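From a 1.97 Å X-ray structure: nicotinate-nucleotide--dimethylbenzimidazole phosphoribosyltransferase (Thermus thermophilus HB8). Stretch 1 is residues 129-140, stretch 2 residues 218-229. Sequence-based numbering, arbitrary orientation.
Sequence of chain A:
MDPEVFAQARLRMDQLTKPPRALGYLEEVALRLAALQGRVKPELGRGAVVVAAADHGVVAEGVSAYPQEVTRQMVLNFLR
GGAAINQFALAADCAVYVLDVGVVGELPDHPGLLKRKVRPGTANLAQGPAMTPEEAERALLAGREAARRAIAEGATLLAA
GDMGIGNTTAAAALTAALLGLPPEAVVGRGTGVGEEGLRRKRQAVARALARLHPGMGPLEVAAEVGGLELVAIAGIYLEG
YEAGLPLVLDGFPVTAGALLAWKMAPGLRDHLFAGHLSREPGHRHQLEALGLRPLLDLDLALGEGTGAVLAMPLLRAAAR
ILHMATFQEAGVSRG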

ATOM      1  N   PRO A 129      31.012 -25.265   2.990  1.00 19.50           N
ATOM      2  CA  PRO A 129      30.325 -24.378   3.938  1.00 19.06           C
ATOM      3  C   PRO A 129      30.568 -22.907   3.619  1.00 18.98           C
ATOM      4  O   PRO A 129      31.700 -22.493   3.358  1.00 17.13           O
ATOM      5  CB  PRO A 129      30.911 -24.791   5.288  1.00 20.35           C
ATOM      6  CG  PRO A 129      32.273 -25.311   4.925  1.00 23.71           C
ATOM      7  CD  PRO A 129      31.999 -26.110   3.681  1.00 20.38           C
ATOM      8  N   ALA A 130      29.499 -22.124   3.646  1.00 17.72           N
ATOM      9  CA  ALA A 130      29.593 -20.704   3.339  1.00 17.92           C
ATOM     10  C   ALA A 130      30.426 -19.946   4.364  1.00 17.42           C
ATOM     11  O   ALA A 130      31.154 -19.017   4.014  1.00 18.04           O
ATOM     12  CB  ALA A 130      28.195 -20.103   3.250  1.00 17.87           C
ATOM     13  N   MET A 131      30.320 -20.347   5.626  1.00 16.43           N
ATOM     14  CA  MET A 131      31.058 -19.698   6.708  1.00 17.37           C
ATOM     15  C   MET A 131      31.127 -20.673   7.877  1.00 16.93           C
ATOM     16  O   MET A 131      30.497 -21.724   7.838  1.00 18.07           O
ATOM     17  CB  MET A 131      30.317 -18.433   7.156  1.00 19.16           C
ATOM     18  CG  MET A 131      29.009 -18.735   7.890  1.00 19.21           C
ATOM     19  SD  MET A 131      27.830 -17.359   7.961  1.00 20.05           S
ATOM     20  CE  MET A 131      26.938 -17.623   6.445  1.00 18.80           C
ATOM     21  N   THR A 132      31.879 -20.325   8.915  1.00 16.52           N
ATOM     22  CA  THR A 132      31.969 -21.189  10.089  1.00 18.10           C
ATOM     23  C   THR A 132      30.858 -20.794  11.066  1.00 18.13           C
ATOM     24  O   THR A 132      30.309 -19.693  10.982  1.00 15.62           O
ATOM     25  CB  THR A 132      33.309 -21.028  10.834  1.00 18.54           C
ATOM     26  OG1 THR A 132      33.414 -19.688  11.334  1.00 18.78           O
ATOM     27  CG2 THR A 132      34.482 -21.328   9.912  1.00 20.65           C
ATOM     28  N   PRO A 133      30.501 -21.696  11.993  1.00 18.67           N
ATOM     29  CA  PRO A 133      29.449 -21.375  12.962  1.00 18.68           C
ATOM     30  C   PRO A 133      29.820 -20.133  13.777  1.00 18.12           C
ATOM     31  O   PRO A 133      28.959 -19.337  14.141  1.00 19.22           O
ATOM     32  CB  PRO A 133      29.378 -22.639  13.815  1.00 21.03           C
ATOM     33  CG  PRO A 133      29.692 -23.719  12.812  1.00 20.18           C
ATOM     34  CD  PRO A 133      30.875 -23.121  12.071  1.00 19.40           C
ATOM     35  N   GLU A 134      31.112 -19.974  14.048  1.00 17.92           N
ATOM     36  CA  GLU A 134      31.619 -18.837  14.811  1.00 18.64           C
ATOM     37  C   GLU A 134      31.390 -17.521  14.062  1.00 17.38           C
ATOM     38  O   GLU A 134      31.039 -16.497  14.663  1.00 16.44           O
ATOM     39  CB  GLU A 134      33.111 -19.045  15.093  1.00 22.60           C
ATOM     40  CG  GLU A 134      33.756 -18.022  16.011  1.00 26.86           C
ATOM     41  CD  GLU A 134      34.171 -16.755  15.288  1.00 30.63           C
ATOM     42  OE1 GLU A 134      34.470 -16.827  14.075  1.00 31.50           O
ATOM     43  OE2 GLU A 134      34.221 -15.691  15.937  1.00 33.81           O
ATOM     44  N   GLU A 135      31.588 -17.546  12.750  1.00 15.14           N
ATOM     45  CA  GLU A 135      31.382 -16.354  11.933  1.00 15.41           C
ATOM     46  C   GLU A 135      29.887 -16.039  11.861  1.00 15.85           C
ATOM     47  O   GLU A 135      29.488 -14.876  11.892  1.00 14.52           O
ATOM     48  CB  GLU A 135      31.968 -16.576  10.532  1.00 17.75           C
ATOM     49  CG  GLU A 135      33.487 -16.780  10.566  1.00 18.57           C
ATOM     50  CD  GLU A 135      34.087 -17.153   9.220  1.00 19.73           C
ATOM     51  OE1 GLU A 135      33.467 -17.937   8.472  1.00 21.14           O
ATOM     52  OE2 GLU A 135      35.198 -16.675   8.920  1.00 19.88           O
ATOM     53  N   ALA A 136      29.060 -17.077  11.768  1.00 14.31           N
ATOM     54  CA  ALA A 136      27.615 -16.872  11.724  1.00 15.59           C
ATOM     55  C   ALA A 136      27.167 -16.202  13.028  1.00 15.74           C
ATOM     56  O   ALA A 136      26.322 -15.304  13.015  1.00 15.96           O
ATOM     57  CB  ALA A 136      26.892 -18.211  11.535  1.00 16.70           C
ATOM     58  N   GLU A 137      27.735 -16.631  14.156  1.00 16.31           N
ATOM     59  CA  GLU A 137      27.375 -16.030  15.443  1.00 16.45           C
ATOM     60  C   GLU A 137      27.723 -14.542  15.456  1.00 15.13           C
ATOM     61  O   GLU A 137      26.938 -13.718  15.922  1.00 13.98           O
ATOM     62  CB  GLU A 137      28.093 -16.734  16.599  1.00 16.42           C
ATOM     63  CG  GLU A 137      27.915 -16.063  17.969  1.00 19.70           C
ATOM     64  CD  GLU A 137      26.482 -16.098  18.511  1.00 23.34           C
ATOM     65  OE1 GLU A 137      26.228 -15.439  19.544  1.00 22.17           O
ATOM     66  OE2 GLU A 137      25.614 -16.782  17.924  1.00 23.64           O
ATOM     67  N   ARG A 138      28.897 -14.190  14.944  1.00 13.91           N
ATOM     68  CA  ARG A 138      29.282 -12.783  14.920  1.00 14.02           C
ATOM     69  C   ARG A 138      28.341 -11.971  14.036  1.00 12.59           C
ATOM     70  O   ARG A 138      28.004 -10.831  14.366  1.00 13.55           O
ATOM     71  CB  ARG A 138      30.732 -12.623  14.452  1.00 15.18           C
ATOM     72  CG  ARG A 138      31.755 -12.920  15.548  1.00 17.88           C
ATOM     73  CD  ARG A 138      33.166 -12.557  15.103  1.00 22.81           C
ATOM     74  NE  ARG A 138      33.742 -13.609  14.274  1.00 28.21           N
ATOM     75  CZ  ARG A 138      34.628 -13.398  13.305  1.00 31.92           C
ATOM     76  NH1 ARG A 138      35.043 -12.166  13.031  1.00 30.27           N
ATOM     77  NH2 ARG A 138      35.107 -14.424  12.615  1.00 30.18           N
ATOM     78  N   ALA A 139      27.914 -12.554  12.921  1.00 11.65           N
ATOM     79  CA  ALA A 139      26.993 -11.861  12.017  1.00 14.44           C
ATOM     80  C   ALA A 139      25.640 -11.657  12.706  1.00 15.60           C
ATOM     81  O   ALA A 139      25.028 -10.590  12.594  1.00 14.36           O
ATOM     82  CB  ALA A 139      26.809 -12.665  10.725  1.00 12.37           C
ATOM     83  N   LEU A 140      25.178 -12.689  13.410  1.00 14.46           N
ATOM     84  CA  LEU A 140      23.908 -12.624  14.125  1.00 14.45           C
ATOM     85  C   LEU A 140      23.936 -11.499  15.157  1.00 14.18           C
ATOM     86  O   LEU A 140      22.998 -10.709  15.251  1.00 14.03           O
ATOM     87  CB  LEU A 140      23.637 -13.947  14.838  1.00 16.89           C
ATOM     88  CG  LEU A 140      22.311 -14.059  15.593  1.00 19.45           C
ATOM     89  CD1 LEU A 140      21.215 -14.448  14.625  1.00 20.35           C
ATOM     90  CD2 LEU A 140      22.431 -15.116  16.684  1.00 25.12           C
TER
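Stretch 2, residues 218-229: PLEVAAEVGGLE

The centre of the contact is a small apolar patch built around A223, on the helix 218-225 of stretch 2. Its methyl group reaches both the loop and the helix of stretch 1: A223 CB lies 3.8 Å from M131 CG, 3.9 Å from A136 CB and 3.9 Å from P133 CA. Alanine suits this place because a single methyl lets two backbones come close, and the CA atoms of M131 and A223 are indeed just 5.1 Å apart. The helix 218-225 runs across the helix 133-140 at 103°, nearly perpendicular, with the axes 8.6 Å apart at their closest approach, a short separation that the paired alanines A136 and A223 readily allow.

One turn earlier in stretch 2, L219 points toward stretch 1 and fills the space beside the small residues, its CD1 3.9 Å from A136 CB. At its outer side L219 CD2 meets the carboxylate of E137, 3.5 Å from OE2, where the apolar surface gives way to a charged group.

Beyond A223 in the other direction, stretch 2 leaves its first helix at G226, and G227 takes the N-cap position of the next, which begins with L228. M131 follows this turn. Its long, flexible side chain, with chi1 p, chi2 t and chi3 p, brings CE to 3.5 Å from G227 C and 3.8 Å from G226 C, while its SD lies 3.7 Å from L228 CD2. The methionine methyl rests against the backbone of G226 and G227. An ideal CB on G226 would clash with A222 O in its own stretch. L228 CD2 also approaches A139 CB at 4.1 Å, so the leucine spans the loop and helix of stretch 1.

The polar edge lies where the loop of stretch 1 passes the C-terminal end of the helix 218-225. Carbonyls in the last turn of a helix lack the usual amide partners, and here stretch 1 supplies two: A130 N donates to E224 O at 3.1 Å, and M131 N donates to A223 O at 3.0 Å. P129 adds a CA-H...O contact, its CA 3.4 Å from E224 O, and its CB packs 3.6 Å from E224 OE1. A130 CB comes within 3.2 Å of G226 O. At the end of this loop, T132 caps the helix 133-140: E135 N donates to T132 OG1 at 3.2 Å, and T132 N donates back to E135 OE1 at 2.9 Å, fixing the turn from which that helix departs.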

ATOM      1  N   PRO A 218      19.938 -24.552  14.050  1.00 30.13           N
ATOM      2  CA  PRO A 218      19.647 -23.589  12.983  1.00 29.79           C
ATOM      3  C   PRO A 218      20.833 -22.714  12.580  1.00 27.99           C
ATOM      4  O   PRO A 218      20.995 -22.389  11.402  1.00 27.08           O
ATOM      5  CB  PRO A 218      18.476 -22.784  13.553  1.00 31.45           C
ATOM      6  CG  PRO A 218      18.694 -22.868  15.031  1.00 33.11           C
ATOM      7  CD  PRO A 218      19.078 -24.310  15.221  1.00 30.54           C
ATOM      8  N   LEU A 219      21.660 -22.338  13.550  1.00 27.04           N
ATOM      9  CA  LEU A 219      22.822 -21.504  13.267  1.00 29.69           C
ATOM     10  C   LEU A 219      23.853 -22.299  12.470  1.00 28.40           C
ATOM     11  O   LEU A 219      24.514 -21.761  11.582  1.00 26.74           O
ATOM     12  CB  LEU A 219      23.454 -21.003  14.567  1.00 32.76           C
ATOM     13  CG  LEU A 219      24.429 -19.831  14.417  1.00 34.90           C
ATOM     14  CD1 LEU A 219      23.700 -18.639  13.804  1.00 37.67           C
ATOM     15  CD2 LEU A 219      25.004 -19.459  15.776  1.00 36.60           C
ATOM     16  N   GLU A 220      23.987 -23.582  12.792  1.00 25.96           N
ATOM     17  CA  GLU A 220      24.936 -24.435  12.085  1.00 25.92           C
ATOM     18  C   GLU A 220      24.483 -24.625  10.645  1.00 23.01           C
ATOM     19  O   GLU A 220      25.300 -24.671   9.730  1.00 22.70           O
ATOM     20  CB  GLU A 220      25.057 -25.791  12.776  1.00 27.58           C
ATOM     21  CG  GLU A 220      25.679 -25.715  14.156  1.00 33.96           C
ATOM     22  CD  GLU A 220      25.820 -27.075  14.807  1.00 37.65           C
ATOM     23  OE1 GLU A 220      24.788 -27.746  15.023  1.00 40.22           O
ATOM     24  OE2 GLU A 220      26.967 -27.473  15.102  1.00 40.60           O
ATOM     25  N   VAL A 221      23.176 -24.739  10.450  1.00 21.36           N
ATOM     26  CA  VAL A 221      22.616 -24.905   9.120  1.00 18.99           C
ATOM     27  C   VAL A 221      22.866 -23.645   8.288  1.00 19.26           C
ATOM     28  O   VAL A 221      23.330 -23.722   7.149  1.00 17.03           O
ATOM     29  CB  VAL A 221      21.091 -25.178   9.193  1.00 20.09           C
ATOM     30  CG1 VAL A 221      20.469 -25.069   7.810  1.00 21.36           C
ATOM     31  CG2 VAL A 221      20.840 -26.570   9.776  1.00 25.33           C
ATOM     32  N   ALA A 222      22.567 -22.486   8.865  1.00 18.23           N
ATOM     33  CA  ALA A 222      22.762 -21.211   8.174  1.00 18.35           C
ATOM     34  C   ALA A 222      24.224 -20.998   7.785  1.00 18.19           C
ATOM     35  O   ALA A 222      24.526 -20.509   6.697  1.00 18.03           O
ATOM     36  CB  ALA A 222      22.288 -20.066   9.057  1.00 18.14           C
ATOM     37  N   ALA A 223      25.129 -21.357   8.686  1.00 17.34           N
ATOM     38  CA  ALA A 223      26.553 -21.205   8.432  1.00 18.02           C
ATOM     39  C   ALA A 223      26.956 -22.049   7.230  1.00 17.97           C
ATOM     40  O   ALA A 223      27.737 -21.625   6.380  1.00 18.01           O
ATOM     41  CB  ALA A 223      27.352 -21.637   9.667  1.00 18.46           C
ATOM     42  N   GLU A 224      26.405 -23.251   7.161  1.00 19.16           N
ATOM     43  CA  GLU A 224      26.720 -24.169   6.080  1.00 21.24           C
ATOM     44  C   GLU A 224      26.215 -23.748   4.704  1.00 20.65           C
ATOM     45  O   GLU A 224      26.937 -23.861   3.715  1.00 20.08           O
ATOM     46  CB  GLU A 224      26.158 -25.557   6.406  1.00 22.57           C
ATOM     47  CG  GLU A 224      26.545 -26.627   5.408  1.00 26.75           C
ATOM     48  CD  GLU A 224      27.954 -27.132   5.621  1.00 27.21           C
ATOM     49  OE1 GLU A 224      28.612 -27.498   4.626  1.00 29.18           O
ATOM     50  OE2 GLU A 224      28.399 -27.174   6.787  1.00 31.08           O
ATOM     51  N   VAL A 225      24.990 -23.239   4.632  1.00 19.67           N
ATOM     52  CA  VAL A 225      24.418 -22.914   3.333  1.00 19.60           C
ATOM     53  C   VAL A 225      23.927 -21.498   3.083  1.00 19.41           C
ATOM     54  O   VAL A 225      23.486 -21.203   1.978  1.00 19.05           O
ATOM     55  CB  VAL A 225      23.214 -23.840   3.040  1.00 19.76           C
ATOM     56  CG1 VAL A 225      23.543 -25.277   3.433  1.00 20.97           C
ATOM     57  CG2 VAL A 225      21.986 -23.346   3.807  1.00 20.10           C
ATOM     58  N   GLY A 226      23.989 -20.629   4.087  1.00 20.42           N
ATOM     59  CA  GLY A 226      23.472 -19.282   3.909  1.00 19.82           C
ATOM     60  C   GLY A 226      24.447 -18.173   3.578  1.00 20.09           C
ATOM     61  O   GLY A 226      25.478 -18.398   2.940  1.00 20.04           O
ATOM     62  N   GLY A 227      24.083 -16.965   4.004  1.00 18.62           N
ATOM     63  CA  GLY A 227      24.899 -15.786   3.778  1.00 18.42           C
ATOM     64  C   GLY A 227      25.028 -15.005   5.075  1.00 18.13           C
ATOM     65  O   GLY A 227      24.184 -15.116   5.970  1.00 15.53           O
ATOM     66  N   LEU A 228      26.083 -14.208   5.183  1.00 17.30           N
ATOM     67  CA  LEU A 228      26.319 -13.422   6.387  1.00 15.33           C
ATOM     68  C   LEU A 228      25.215 -12.418   6.702  1.00 15.20           C
ATOM     69  O   LEU A 228      24.810 -12.287   7.855  1.00 14.46           O
ATOM     70  CB  LEU A 228      27.659 -12.691   6.271  1.00 13.29           C
ATOM     71  CG  LEU A 228      28.870 -13.629   6.293  1.00 13.71           C
ATOM     72  CD1 LEU A 228      30.039 -12.978   5.575  1.00 13.92           C
ATOM     73  CD2 LEU A 228      29.232 -13.969   7.745  1.00 13.12           C
ATOM     74  N   GLU A 229      24.737 -11.704   5.685  1.00 15.34           N
ATOM     75  CA  GLU A 229      23.697 -10.708   5.900  1.00 14.04           C
ATOM     76  C   GLU A 229      22.364 -11.384   6.222  1.00 14.96           C
ATOM     77  O   GLU A 229      21.509 -10.795   6.875  1.00 15.74           O
ATOM     78  CB  GLU A 229      23.559  -9.780   4.675  1.00 15.11           C
ATOM     79  CG  GLU A 229      22.719 -10.320   3.530  1.00 18.14           C
ATOM     80  CD  GLU A 229      23.504 -11.187   2.570  1.00 18.58           C
ATOM     81  OE1 GLU A 229      24.380 -11.948   3.033  1.00 19.39           O
ATOM     82  OE2 GLU A 229      23.228 -11.112   1.351  1.00 20.04           O
TER